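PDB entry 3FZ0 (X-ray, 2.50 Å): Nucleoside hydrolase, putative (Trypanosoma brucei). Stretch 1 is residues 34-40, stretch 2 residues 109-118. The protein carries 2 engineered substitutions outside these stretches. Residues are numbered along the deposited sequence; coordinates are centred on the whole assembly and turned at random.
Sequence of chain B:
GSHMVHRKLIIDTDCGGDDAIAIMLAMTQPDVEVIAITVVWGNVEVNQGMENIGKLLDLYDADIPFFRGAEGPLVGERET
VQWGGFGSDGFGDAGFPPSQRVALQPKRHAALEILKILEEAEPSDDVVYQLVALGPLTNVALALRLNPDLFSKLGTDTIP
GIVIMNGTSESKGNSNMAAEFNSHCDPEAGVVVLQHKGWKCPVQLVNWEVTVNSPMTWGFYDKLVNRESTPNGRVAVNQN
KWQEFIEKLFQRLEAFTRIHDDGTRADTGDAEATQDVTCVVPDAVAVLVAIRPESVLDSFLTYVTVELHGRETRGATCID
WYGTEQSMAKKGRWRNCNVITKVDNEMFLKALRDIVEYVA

Stretch 1 34-40: VIAITVV
Stretch 2 (109-118) HAALEILKIL

The contact is a small, apolar strand-on-helix packing in which a β-strand lies nearly antiparallel to an α-helix and is held by side-chain van der Waals contact, with no hydrogen bond between the two. The strand, which begins earlier in the chain, covers 34-39 here, and the helix, which continues later, covers 110-118; their N-to-C directions differ by 155° (signed crossing angle -155°), and their axes approach to 8.6 Å. Together they bury 272 Å².

The register is consistent with the antiparallel direction: T38 CA lies 5.3 Å from A110 CA, whereas A36 CA lies 8.3 Å from I117 CA. The backbones are therefore much closer near the helix N-terminus, where the short A110 side chain meets T38, A110 CB to T38 CB, at 3.7 Å. On the strand, A36 (phi/psi -164/144), I37 (-119/123) and T38 (-113/131) are extended, so A36 and T38 point toward the helix while I37 points away. I35, at -99/-15, departs from regular extended geometry, and its CA-to-CB bond also points toward the helix.

The helix keeps α-helical phi/psi values, -52/-41 at A110 and -62/-38 at L118, with L112 at -75/-24 the loosest in psi. Its start is capped by H109 (chi1 -165°, chi2 -70°), whose ND1 accepts from A111 N at 3.0 Å with an N-H...acceptor angle of 160°. Bonds from i to i+4 follow, including I114 N to A110 O at 3.0 Å and I117 N to E113 O at 2.9 Å; L115 N to A111 O, at 3.4 Å, is weak. Helical periodicity brings A110, E113 and I117 round with their CA-to-CB bonds toward the strand.

At one end, I117 (chi1 -75°, m; chi2 148°, between wells) meets two strand residues. Its CD1 comes to 3.3 Å from A36 CB, a tight methyl-methyl approach, and its CG2 lies 3.7 Å from CD1 of I35 (chi1 57°, p; chi2 168°, t). At the other end, T38 has chi1 58° (p); its OG1 is hydrogen-bonded elsewhere in the structure, and its CG2 reaches within 4.3 Å of I114 CG1. I114 (chi1 -66°, m; chi2 164°, t) starts sideways, but its end comes nearer the strand.

E113 (chi1 174°, t; chi2 66°, p; chi3 10°) is the charged residue in this apolar setting. Its OE2 is 4.2 Å from A36 CB, a contact without polar bonding because the methyl has no donor to offer, while OE1 is hydrogen-bonded to a residue flanking one of the stretches.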

ATOM      1  N   VAL B  34      -6.575 -39.950  -6.776  1.00 63.59           N
ATOM      2  CA  VAL B  34      -5.587 -38.892  -6.949  1.00 62.29           C
ATOM      3  C   VAL B  34      -4.839 -39.196  -8.239  1.00 62.11           C
ATOM      4  O   VAL B  34      -4.159 -40.212  -8.324  1.00 61.64           O
ATOM      5  CB  VAL B  34      -4.593 -38.848  -5.785  1.00 62.17           C
ATOM      6  CG1 VAL B  34      -3.445 -37.893  -6.084  1.00 60.89           C
ATOM      7  CG2 VAL B  34      -5.312 -38.441  -4.509  1.00 60.73           C
ATOM      8  N   ILE B  35      -4.988 -38.332  -9.244  1.00 61.12           N
ATOM      9  CA  ILE B  35      -4.359 -38.576 -10.547  1.00 60.71           C
ATOM     10  C   ILE B  35      -3.044 -37.814 -10.749  1.00 60.73           C
ATOM     11  O   ILE B  35      -2.287 -38.151 -11.655  1.00 61.25           O
ATOM     12  CB  ILE B  35      -5.314 -38.337 -11.762  1.00 60.29           C
ATOM     13  CG1 ILE B  35      -5.880 -36.912 -11.773  1.00 60.61           C
ATOM     14  CG2 ILE B  35      -6.435 -39.307 -11.737  1.00 60.13           C
ATOM     15  CD1 ILE B  35      -6.581 -36.522 -13.103  1.00 60.23           C
ATOM     16  N   ALA B  36      -2.776 -36.810  -9.910  1.00 60.07           N
ATOM     17  CA  ALA B  36      -1.502 -36.061  -9.973  1.00 60.10           C
ATOM     18  C   ALA B  36      -1.271 -35.255  -8.728  1.00 59.96           C
ATOM     19  O   ALA B  36      -2.221 -34.727  -8.144  1.00 59.69           O
ATOM     20  CB  ALA B  36      -1.436 -35.129 -11.203  1.00 59.88           C
ATOM     21  N   ILE B  37      -0.003 -35.180  -8.319  1.00 59.45           N
ATOM     22  CA  ILE B  37       0.398 -34.384  -7.178  1.00 58.77           C
ATOM     23  C   ILE B  37       1.383 -33.355  -7.708  1.00 59.43           C
ATOM     24  O   ILE B  37       2.378 -33.692  -8.372  1.00 59.24           O
ATOM     25  CB  ILE B  37       1.012 -35.251  -6.060  1.00 58.88           C
ATOM     26  CG1 ILE B  37      -0.084 -36.189  -5.485  1.00 58.56           C
ATOM     27  CG2 ILE B  37       1.678 -34.367  -4.989  1.00 56.88           C
ATOM     28  CD1 ILE B  37       0.416 -37.246  -4.459  1.00 58.30           C
ATOM     29  N   THR B  38       1.068 -32.086  -7.487  1.00 60.00           N
ATOM     30  CA  THR B  38       1.922 -31.018  -7.954  1.00 60.60           C
ATOM     31  C   THR B  38       2.501 -30.324  -6.723  1.00 61.01           C
ATOM     32  O   THR B  38       1.788 -29.986  -5.776  1.00 61.63           O
ATOM     33  CB  THR B  38       1.169 -30.030  -8.842  1.00 60.63           C
ATOM     34  OG1 THR B  38       0.072 -29.489  -8.104  1.00 61.70           O
ATOM     35  CG2 THR B  38       0.647 -30.747 -10.065  1.00 60.25           C
ATOM     36  N   VAL B  39       3.811 -30.145  -6.733  1.00 60.97           N
ATOM     37  CA  VAL B  39       4.528 -29.685  -5.541  1.00 60.62           C
ATOM     38  C   VAL B  39       4.792 -28.183  -5.643  1.00 60.84           C
ATOM     39  O   VAL B  39       5.197 -27.671  -6.695  1.00 60.52           O
ATOM     40  CB  VAL B  39       5.838 -30.508  -5.364  1.00 60.18           C
ATOM     41  CG1 VAL B  39       6.742 -29.898  -4.298  1.00 58.46           C
ATOM     42  CG2 VAL B  39       5.476 -31.944  -5.057  1.00 59.68           C
ATOM     43  N   VAL B  40       4.559 -27.475  -4.542  1.00 60.87           N
ATOM     44  CA  VAL B  40       4.835 -26.039  -4.524  1.00 60.15           C
ATOM     45  C   VAL B  40       5.689 -25.735  -3.301  1.00 60.50           C
ATOM     46  O   VAL B  40       5.640 -26.473  -2.331  1.00 59.81           O
ATOM     47  CB  VAL B  40       3.517 -25.216  -4.577  1.00 60.15           C
ATOM     48  CG1 VAL B  40       2.675 -25.434  -3.337  1.00 57.84           C
ATOM     49  CG2 VAL B  40       3.779 -23.754  -4.819  1.00 59.17           C
ATOM     50  N   HIS B 109       7.236 -28.774 -15.533  1.00 67.17           N
ATOM     51  CA  HIS B 109       6.768 -27.865 -14.475  1.00 66.06           C
ATOM     52  C   HIS B 109       5.337 -28.262 -14.071  1.00 65.42           C
ATOM     53  O   HIS B 109       4.517 -28.642 -14.924  1.00 65.10           O
ATOM     54  CB  HIS B 109       6.798 -26.396 -14.949  1.00 65.86           C
ATOM     55  CG  HIS B 109       6.688 -25.377 -13.838  1.00 66.65           C
ATOM     56  ND1 HIS B 109       5.521 -25.169 -13.126  1.00 66.50           N
ATOM     57  CD2 HIS B 109       7.593 -24.497 -13.336  1.00 64.13           C
ATOM     58  CE1 HIS B 109       5.716 -24.224 -12.221  1.00 65.29           C
ATOM     59  NE2 HIS B 109       6.964 -23.801 -12.326  1.00 64.85           N
ATOM     60  N   ALA B 110       5.057 -28.171 -12.772  1.00 64.28           N
ATOM     61  CA  ALA B 110       3.726 -28.446 -12.214  1.00 63.71           C
ATOM     62  C   ALA B 110       2.586 -27.681 -12.886  1.00 63.65           C
ATOM     63  O   ALA B 110       1.510 -28.244 -13.106  1.00 64.14           O
ATOM     64  CB  ALA B 110       3.710 -28.182 -10.711  1.00 63.45           C
ATOM     65  N   ALA B 111       2.817 -26.408 -13.201  1.00 63.23           N
ATOM     66  CA  ALA B 111       1.826 -25.589 -13.902  1.00 63.15           C
ATOM     67  C   ALA B 111       1.448 -26.209 -15.256  1.00 63.29           C
ATOM     68  O   ALA B 111       0.267 -26.254 -15.608  1.00 63.66           O
ATOM     69  CB  ALA B 111       2.325 -24.183 -14.078  1.00 62.28           C
ATOM     70  N   LEU B 112       2.435 -26.721 -15.994  1.00 62.89           N
ATOM     71  CA  LEU B 112       2.168 -27.263 -17.332  1.00 62.78           C
ATOM     72  C   LEU B 112       1.489 -28.605 -17.232  1.00 62.49           C
ATOM     73  O   LEU B 112       0.784 -29.008 -18.134  1.00 62.65           O
ATOM     74  CB  LEU B 112       3.436 -27.331 -18.190  1.00 62.79           C
ATOM     75  CG  LEU B 112       4.106 -25.955 -18.449  1.00 63.24           C
ATOM     76  CD1 LEU B 112       5.330 -26.056 -19.345  1.00 61.77           C
ATOM     77  CD2 LEU B 112       3.135 -24.951 -19.012  1.00 63.03           C
ATOM     78  N   GLU B 113       1.689 -29.276 -16.103  1.00 62.44           N
ATOM     79  CA  GLU B 113       1.038 -30.543 -15.825  1.00 62.13           C
ATOM     80  C   GLU B 113      -0.455 -30.378 -15.490  1.00 61.88           C
ATOM     81  O   GLU B 113      -1.280 -31.162 -15.963  1.00 61.80           O
ATOM     82  CB  GLU B 113       1.760 -31.274 -14.704  1.00 62.50           C
ATOM     83  CG  GLU B 113       1.047 -32.559 -14.242  1.00 64.29           C
ATOM     84  CD  GLU B 113       0.994 -33.686 -15.302  1.00 67.22           C
ATOM     85  OE1 GLU B 113       1.659 -33.623 -16.381  1.00 67.69           O
ATOM     86  OE2 GLU B 113       0.279 -34.675 -15.028  1.00 68.06           O
ATOM     87  N   ILE B 114      -0.796 -29.375 -14.679  1.00 61.17           N
ATOM     88  CA  ILE B 114      -2.198 -29.029 -14.486  1.00 60.78           C
ATOM     89  C   ILE B 114      -2.903 -28.854 -15.855  1.00 61.53           C
ATOM     90  O   ILE B 114      -3.990 -29.414 -16.061  1.00 61.40           O
ATOM     91  CB  ILE B 114      -2.400 -27.790 -13.581  1.00 60.51           C
ATOM     92  CG1 ILE B 114      -1.948 -28.101 -12.157  1.00 60.10           C
ATOM     93  CG2 ILE B 114      -3.851 -27.352 -13.607  1.00 59.70           C
ATOM     94  CD1 ILE B 114      -1.730 -26.856 -11.251  1.00 59.11           C
ATOM     95  N   LEU B 115      -2.263 -28.127 -16.783  1.00 61.67           N
ATOM     96  CA  LEU B 115      -2.864 -27.825 -18.091  1.00 62.28           C
ATOM     97  C   LEU B 115      -3.000 -29.084 -18.930  1.00 62.87           C
ATOM     98  O   LEU B 115      -3.965 -29.244 -19.683  1.00 62.76           O
ATOM     99  CB  LEU B 115      -2.070 -26.740 -18.850  1.00 61.55           C
ATOM    100  CG  LEU B 115      -1.935 -25.398 -18.099  1.00 62.17           C
ATOM    101  CD1 LEU B 115      -1.236 -24.364 -18.995  1.00 62.01           C
ATOM    102  CD2 LEU B 115      -3.287 -24.862 -17.592  1.00 60.03           C
ATOM    103  N   LYS B 116      -2.030 -29.984 -18.789  1.00 63.63           N
ATOM    104  CA  LYS B 116      -2.031 -31.231 -19.544  1.00 64.31           C
ATOM    105  C   LYS B 116      -3.167 -32.144 -19.052  1.00 64.35           C
ATOM    106  O   LYS B 116      -3.946 -32.663 -19.854  1.00 65.05           O
ATOM    107  CB  LYS B 116      -0.663 -31.905 -19.469  1.00 64.14           C
ATOM    108  CG  LYS B 116      -0.619 -33.300 -20.061  1.00 65.91           C
ATOM    109  CD  LYS B 116       0.779 -33.898 -19.920  1.00 67.87           C
ATOM    110  CE  LYS B 116       0.748 -35.340 -19.443  1.00 69.26           C
ATOM    111  NZ  LYS B 116       0.312 -36.169 -20.581  1.00 69.45           N
ATOM    112  N   ILE B 117      -3.280 -32.310 -17.743  1.00 64.28           N
ATOM    113  CA  ILE B 117      -4.397 -33.031 -17.151  1.00 64.43           C
ATOM    114  C   ILE B 117      -5.751 -32.452 -17.549  1.00 64.49           C
ATOM    115  O   ILE B 117      -6.643 -33.193 -17.954  1.00 64.27           O
ATOM    116  CB  ILE B 117      -4.230 -33.124 -15.622  1.00 64.72           C
ATOM    117  CG1 ILE B 117      -3.161 -34.166 -15.305  1.00 64.68           C
ATOM    118  CG2 ILE B 117      -5.578 -33.448 -14.872  1.00 63.97           C
ATOM    119  CD1 ILE B 117      -2.418 -33.784 -14.064  1.00 67.22           C
ATOM    120  N   LEU B 118      -5.895 -31.134 -17.459  1.00 64.77           N
ATOM    121  CA  LEU B 118      -7.153 -30.490 -17.841  1.00 65.21           C
ATOM    122  C   LEU B 118      -7.457 -30.728 -19.301  1.00 66.01           C
ATOM    123  O   LEU B 118      -8.607 -30.944 -19.680  1.00 66.24           O
ATOM    124  CB  LEU B 118      -7.140 -28.991 -17.538  1.00 64.70           C
ATOM    125  CG  LEU B 118      -7.088 -28.599 -16.064  1.00 63.99           C
ATOM    126  CD1 LEU B 118      -7.022 -27.083 -15.923  1.00 62.47           C
ATOM    127  CD2 LEU B 118      -8.268 -29.191 -15.289  1.00 63.94           C
TER